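PDB 4JHM: mandelate racemase / muconate lactonizing enzyme, C-terminal domain protein from Pseudovibrio sp. JE062, which is of unknown function but has the two-domain build of the enolase superfamily, an N-terminal capping domain joined to a TIM-barrel-like C-terminal domain. Local coordinates for residues Ala210-Met213 against Asn217-Trp220; Glu148-Ile153 against Glu183-Thr188. One frame throughout, in Å; residues are numbered along the deposited sequence.

Contact 1. Residues Ala210-Met213 against Asn217-Trp220; sequences AKWM and NWEW
Trp212 and Trp218 form the aromatic part of this contact, a T-shaped pair in which Trp212 supplies the edge and Trp218 the face. The six-membered ring of Trp212 and the five-membered ring of Trp218 have centroids 5.2 Å apart and planes at 74°. CZ3 of Trp212 leads, 3.7 Å from CE2 of Trp218 and displaced from the ring centre toward the rim, while CH2 of Trp212 lies just beyond the rim, near NE1 and CZ2 of Trp218. Trp212 gets there because its CG lies anti to the backbone N (chi1 -178°), which carries the indole out along the helix flank toward the returning chain.

Apolar packing adds Met213, modelled as selenomethionine. Its CB lies 4.1 Å from CB of Trp218, and its chain bends at the last torsion, which brings CE to the backbone carbonyl of Trp220.

The polar component is a backbone hydrogen bond, from Trp218 N to Met213 O at 3.0 Å, with an N-H...O angle of 151°. This is a 6→1 bond, from the N-H of residue i+5 to the carbonyl of residue i, closing the end of helix 203-215, and Asn217, just before the donor, has a left-handed backbone conformation. The 6→1 bond, the left-handed residue and the apolar pair Met213-Trp218 resemble a Schellman motif.

Trp218 NE1 has its partner in Glu183, and the Trp218 ring also meets Phe193. The indole is therefore gripped by its face and by its N-H, which should fix its rotation, and the helix end is tied to the segment leading into strand 220-222 mainly by buried apolar and aromatic surface.

Contact 2. Residues Glu148-Ile153 against Glu183-Thr188; sequences EYFPYI and EAKYGT
Phe150, in the first turn of helix 149-159, meets both Lys185 and Tyr186 near the end of helix 172-186. Its ring receives the aliphatic chain of Lys185 over one face: CD of Lys185 stands 3.9 Å from the Phe150 ring centroid, only 9° off the normal, a CH-pi contact almost over the centre. Bends at chi2 and chi3 fold the lysine chain across the ring; NZ of Lys185 remains 5.2 Å from the Phe150 centroid, so any cation-pi attraction is weak. Toward Tyr186 the same ring atom serves: CD1 of Phe150 is 3.9 Å from CE2 of Tyr186, near the plane of the tyrosine ring at its edge. The phenolic end of Tyr186 also comes close to the backbone of Phe150 and to its CB.

One turn further on, Ile153 returns to the same side of the helix, its amide bonded to the carbonyl of Tyr149. Its CB points toward the other helix, and CG2 sits over one face of the Tyr186 ring, 3.9 Å from the centroid and 15° off the normal. CD1 of Ile153 adds a contact with CE2 of Tyr186 at 3.9 Å. The opposite face of the tyrosine is covered by CB of its own neighbour Lys185, which clamps the ring between a methyl and a methylene group. Tyr186 OH is hydrogen-bonded to Asp154 OD1, so this phenol, on a buried residue, has a polar partner just beyond Ile153.

Helices 149-159 and 172-186 follow strands 133-139 and 163-167, and the parallel strand 192-196 comes next: two successive beta-alpha-beta crossovers, whose neighbouring outer helices pack side by side as in a TIM-like barrel.

Contact 2 closes before contact 1 opens along the chain, and their centres lie about 16 Å apart on the same side of the chain's centre. Helix 172-186 joins them: segment 183-188 packs against helix 149-159 in contact 2, while Glu183 reaches the other way to contact 1. There OE1 of Glu183 is 2.9 Å from NE1 of Trp218, a probable hydrogen bond, and CB of Glu183 lies 3.9 Å from CH2 of Trp212. One carboxylate-bearing residue thus touches both indoles of contact 1. Together the contacts connect three consecutive helices of the barrel-like domain, 149-159, 172-186 and 203-215, along its outer layer.

Contact 1. Residues Ala210-Met213 against Asn217-Trp220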
loop_
_atom_site.group_PDB
_atom_site.type_symbol
_atom_site.label_atom_id
_atom_site.label_comp_id
_atom_site.label_asym_id
_atom_site.label_seq_id
_atom_site.Cartn_x
_atom_site.Cartn_y
_atom_site.Cartn_z
ATOM N N ALA A 210 -25.677 9.989 -3.672
ATOM C CA ALA A 210 -25.424 8.551 -3.750
ATOM C C ALA A 210 -25.991 7.840 -2.529
ATOM O O ALA A 210 -26.681 6.825 -2.657
ATOM C CB ALA A 210 -23.936 8.287 -3.877
ATOM N N LYS A 211 -25.698 8.386 -1.350
ATOM C CA LYS A 211 -26.243 7.873 -0.102
ATOM C C LYS A 211 -27.765 7.853 -0.152
ATOM O O LYS A 211 -28.398 6.911 0.314
ATOM C CB LYS A 211 -25.778 8.719 1.085
ATOM C CG LYS A 211 -24.330 8.492 1.485
ATOM C CD LYS A 211 -24.100 8.910 2.929
ATOM C CE LYS A 211 -22.619 8.959 3.291
ATOM N NZ LYS A 211 -21.919 7.650 3.159
ATOM N N TRP A 212 -28.354 8.894 -0.724
ATOM C CA TRP A 212 -29.800 8.947 -0.867
ATOM C C TRP A 212 -30.300 7.910 -1.870
ATOM O O TRP A 212 -31.271 7.201 -1.606
ATOM C CB TRP A 212 -30.241 10.343 -1.292
ATOM C CG TRP A 212 -31.725 10.482 -1.405
ATOM C CD1 TRP A 212 -32.573 11.019 -0.479
ATOM C CD2 TRP A 212 -32.542 10.071 -2.509
ATOM N NE1 TRP A 212 -33.866 10.970 -0.941
ATOM C CE2 TRP A 212 -33.873 10.394 -2.184
ATOM C CE3 TRP A 212 -32.276 9.464 -3.741
ATOM C CZ2 TRP A 212 -34.931 10.128 -3.042
ATOM C CZ3 TRP A 212 -33.327 9.199 -4.591
ATOM C CH2 TRP A 212 -34.639 9.528 -4.239
HETATM N N MSE A 213 -29.637 7.819 -3.020
HETATM C CA MSE A 213 -30.031 6.858 -4.049
HETATM C C MSE A 213 -29.850 5.473 -3.501
HETATM O O MSE A 213 -30.597 4.560 -3.860
HETATM C CB MSE A 213 -29.209 7.052 -5.323
HETATM C CG MSE A 213 -29.718 8.256 -6.106
HETATM SE SE MSE A 213 -28.526 8.696 -7.607
HETATM C CE MSE A 213 -28.629 6.995 -8.593
ATOM N N ASN A 217 -32.737 2.383 -3.040
ATOM C CA ASN A 217 -32.460 1.269 -3.944
ATOM C C ASN A 217 -32.501 1.605 -5.440
ATOM O O ASN A 217 -32.834 0.754 -6.261
ATOM C CB ASN A 217 -33.408 0.105 -3.633
ATOM C CG ASN A 217 -33.025 -0.641 -2.363
ATOM O OD1 ASN A 217 -31.846 -0.842 -2.076
ATOM N ND2 ASN A 217 -34.025 -1.068 -1.602
ATOM N N TRP A 218 -32.144 2.834 -5.798
ATOM C CA TRP A 218 -32.027 3.196 -7.208
ATOM C C TRP A 218 -30.891 2.411 -7.837
ATOM O O TRP A 218 -30.041 1.866 -7.139
ATOM C CB TRP A 218 -31.791 4.691 -7.382
ATOM C CG TRP A 218 -33.023 5.493 -7.202
ATOM C CD1 TRP A 218 -34.024 5.261 -6.309
ATOM C CD2 TRP A 218 -33.389 6.677 -7.920
ATOM N NE1 TRP A 218 -34.997 6.222 -6.430
ATOM C CE2 TRP A 218 -34.630 7.105 -7.412
ATOM C CE3 TRP A 218 -32.792 7.413 -8.947
ATOM C CZ2 TRP A 218 -35.284 8.233 -7.894
ATOM C CZ3 TRP A 218 -33.439 8.530 -9.424
ATOM C CH2 TRP A 218 -34.674 8.932 -8.897
ATOM N N GLU A 219 -30.881 2.374 -9.163
ATOM C CA GLU A 219 -30.074 1.415 -9.908
ATOM C C GLU A 219 -28.613 1.834 -10.011
ATOM O O GLU A 219 -27.727 1.094 -9.588
ATOM C CB GLU A 219 -30.695 1.195 -11.293
ATOM C CG GLU A 219 -29.948 0.224 -12.191
ATOM C CD GLU A 219 -29.989 -1.199 -11.683
ATOM O OE1 GLU A 219 -30.557 -1.430 -10.595
ATOM O OE2 GLU A 219 -29.450 -2.088 -12.377
ATOM N N TRP A 220 -28.353 3.010 -10.578
ATOM C CA TRP A 220 -26.987 3.523 -10.631
ATOM C C TRP A 220 -26.903 5.037 -10.798
ATOM O O TRP A 220 -27.792 5.663 -11.366
ATOM C CB TRP A 220 -26.163 2.807 -11.717
ATOM C CG TRP A 220 -26.370 3.271 -13.128
ATOM C CD1 TRP A 220 -26.272 4.545 -13.603
ATOM C CD2 TRP A 220 -26.654 2.446 -14.256
ATOM N NE1 TRP A 220 -26.507 4.569 -14.956
ATOM C CE2 TRP A 220 -26.739 3.288 -15.381
ATOM C CE3 TRP A 220 -26.865 1.074 -14.423
ATOM C CZ2 TRP A 220 -27.022 2.804 -16.654
ATOM C CZ3 TRP A 220 -27.143 0.593 -15.687
ATOM C CH2 TRP A 220 -27.218 1.455 -16.787
#

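Contact 2. Residues Glu148-Ile153 against Glu183-Thr188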
loop_
_atom_site.group_PDB
_atom_site.type_symbol
_atom_site.label_atom_id
_atom_site.label_comp_id
_atom_site.label_asym_id
_atom_site.label_seq_id
_atom_site.Cartn_x
_atom_site.Cartn_y
_atom_site.Cartn_z
ATOM N N GLU A 148 -43.345 17.997 -15.386
ATOM C CA GLU A 148 -43.331 17.523 -16.768
ATOM C C GLU A 148 -42.848 16.077 -16.871
ATOM O O GLU A 148 -43.096 15.405 -17.870
ATOM C CB GLU A 148 -42.443 18.423 -17.633
ATOM C CG GLU A 148 -42.983 19.834 -17.834
ATOM C CD GLU A 148 -42.114 20.669 -18.758
ATOM O OE1 GLU A 148 -41.992 20.313 -19.949
ATOM O OE2 GLU A 148 -41.554 21.686 -18.295
ATOM N N TYR A 149 -42.154 15.606 -15.837
ATOM C CA TYR A 149 -41.567 14.270 -15.845
ATOM C C TYR A 149 -42.595 13.154 -15.671
ATOM O O TYR A 149 -42.397 12.047 -16.167
ATOM C CB TYR A 149 -40.500 14.150 -14.750
ATOM C CG TYR A 149 -39.143 14.688 -15.153
ATOM C CD1 TYR A 149 -38.826 16.028 -14.986
ATOM C CD2 TYR A 149 -38.180 13.852 -15.710
ATOM C CE1 TYR A 149 -37.590 16.524 -15.360
ATOM C CE2 TYR A 149 -36.944 14.340 -16.090
ATOM C CZ TYR A 149 -36.652 15.677 -15.912
ATOM O OH TYR A 149 -35.422 16.170 -16.284
ATOM N N PHE A 150 -43.687 13.437 -14.969
ATOM C CA PHE A 150 -44.625 12.382 -14.588
ATOM C C PHE A 150 -45.379 11.789 -15.780
ATOM O O PHE A 150 -45.456 10.566 -15.911
ATOM C CB PHE A 150 -45.605 12.880 -13.521
ATOM C CG PHE A 150 -44.937 13.425 -12.287
ATOM C CD1 PHE A 150 -43.823 12.804 -11.749
ATOM C CD2 PHE A 150 -45.434 14.557 -11.659
ATOM C CE1 PHE A 150 -43.213 13.307 -10.614
ATOM C CE2 PHE A 150 -44.829 15.062 -10.521
ATOM C CZ PHE A 150 -43.718 14.436 -9.998
ATOM N N PRO A 151 -45.948 12.643 -16.650
ATOM C CA PRO A 151 -46.585 12.100 -17.848
ATOM C C PRO A 151 -45.622 11.236 -18.655
ATOM O O PRO A 151 -45.955 10.113 -19.023
ATOM C CB PRO A 151 -46.976 13.351 -18.640
ATOM C CG PRO A 151 -47.135 14.415 -17.611
ATOM C CD PRO A 151 -46.121 14.104 -16.546
ATOM N N TYR A 152 -44.430 11.759 -18.911
ATOM C CA TYR A 152 -43.429 11.036 -19.679
ATOM C C TYR A 152 -43.134 9.677 -19.052
ATOM O O TYR A 152 -43.075 8.662 -19.747
ATOM C CB TYR A 152 -42.139 11.854 -19.785
ATOM C CG TYR A 152 -41.022 11.111 -20.471
ATOM C CD1 TYR A 152 -40.152 10.307 -19.748
ATOM C CD2 TYR A 152 -40.844 11.196 -21.843
ATOM C CE1 TYR A 152 -39.129 9.617 -20.370
ATOM C CE2 TYR A 152 -39.822 10.507 -22.474
ATOM C CZ TYR A 152 -38.968 9.719 -21.729
ATOM O OH TYR A 152 -37.950 9.032 -22.345
ATOM N N ILE A 153 -42.940 9.655 -17.739
ATOM C CA ILE A 153 -42.661 8.403 -17.046
ATOM C C ILE A 153 -43.864 7.464 -17.132
ATOM O O ILE A 153 -43.704 6.246 -17.182
ATOM C CB ILE A 153 -42.280 8.644 -15.573
ATOM C CG1 ILE A 153 -40.916 9.334 -15.492
ATOM C CG2 ILE A 153 -42.250 7.328 -14.807
ATOM C CD1 ILE A 153 -40.556 9.828 -14.109
ATOM N N GLU A 183 -39.524 9.503 -6.492
ATOM C CA GLU A 183 -39.499 8.353 -5.588
ATOM C C GLU A 183 -40.815 8.243 -4.836
ATOM O O GLU A 183 -41.307 7.142 -4.597
ATOM C CB GLU A 183 -38.340 8.456 -4.589
ATOM C CG GLU A 183 -38.310 7.341 -3.550
ATOM C CD GLU A 183 -38.009 5.976 -4.147
ATOM O OE1 GLU A 183 -37.726 5.902 -5.361
ATOM O OE2 GLU A 183 -38.043 4.972 -3.400
ATOM N N ALA A 184 -41.372 9.392 -4.466
ATOM C CA ALA A 184 -42.663 9.445 -3.786
ATOM C C ALA A 184 -43.779 8.847 -4.651
ATOM O O ALA A 184 -44.636 8.109 -4.155
ATOM C CB ALA A 184 -42.994 10.882 -3.413
ATOM N N LYS A 185 -43.763 9.162 -5.944
ATOM C CA LYS A 185 -44.792 8.685 -6.862
ATOM C C LYS A 185 -44.592 7.238 -7.300
ATOM O O LYS A 185 -45.546 6.466 -7.320
ATOM C CB LYS A 185 -44.859 9.569 -8.109
ATOM C CG LYS A 185 -45.689 10.829 -7.944
ATOM C CD LYS A 185 -46.396 11.189 -9.241
ATOM C CE LYS A 185 -47.495 10.186 -9.562
ATOM N NZ LYS A 185 -48.377 10.640 -10.669
ATOM N N TYR A 186 -43.364 6.877 -7.665
ATOM C CA TYR A 186 -43.105 5.571 -8.280
ATOM C C TYR A 186 -42.167 4.675 -7.468
ATOM O O TYR A 186 -41.496 3.812 -8.029
ATOM C CB TYR A 186 -42.517 5.755 -9.682
ATOM C CG TYR A 186 -43.221 6.786 -10.532
ATOM C CD1 TYR A 186 -44.432 6.503 -11.146
ATOM C CD2 TYR A 186 -42.663 8.040 -10.733
ATOM C CE1 TYR A 186 -45.074 7.446 -11.930
ATOM C CE2 TYR A 186 -43.294 8.988 -11.514
ATOM C CZ TYR A 186 -44.498 8.687 -12.110
ATOM O OH TYR A 186 -45.120 9.636 -12.888
ATOM N N GLY A 187 -42.132 4.869 -6.154
ATOM C CA GLY A 187 -41.241 4.102 -5.279
ATOM C C GLY A 187 -41.545 2.613 -5.228
ATOM O O GLY A 187 -40.630 1.793 -5.160
ATOM N N THR A 188 -42.828 2.258 -5.254
ATOM C CA THR A 188 -43.236 0.853 -5.207
ATOM C C THR A 188 -43.826 0.397 -6.542
ATOM O O THR A 188 -44.820 -0.325 -6.580
ATOM C CB THR A 188 -44.262 0.599 -4.084
ATOM O OG1 THR A 188 -45.453 1.354 -4.338
ATOM C CG2 THR A 188 -43.689 1.000 -2.732
#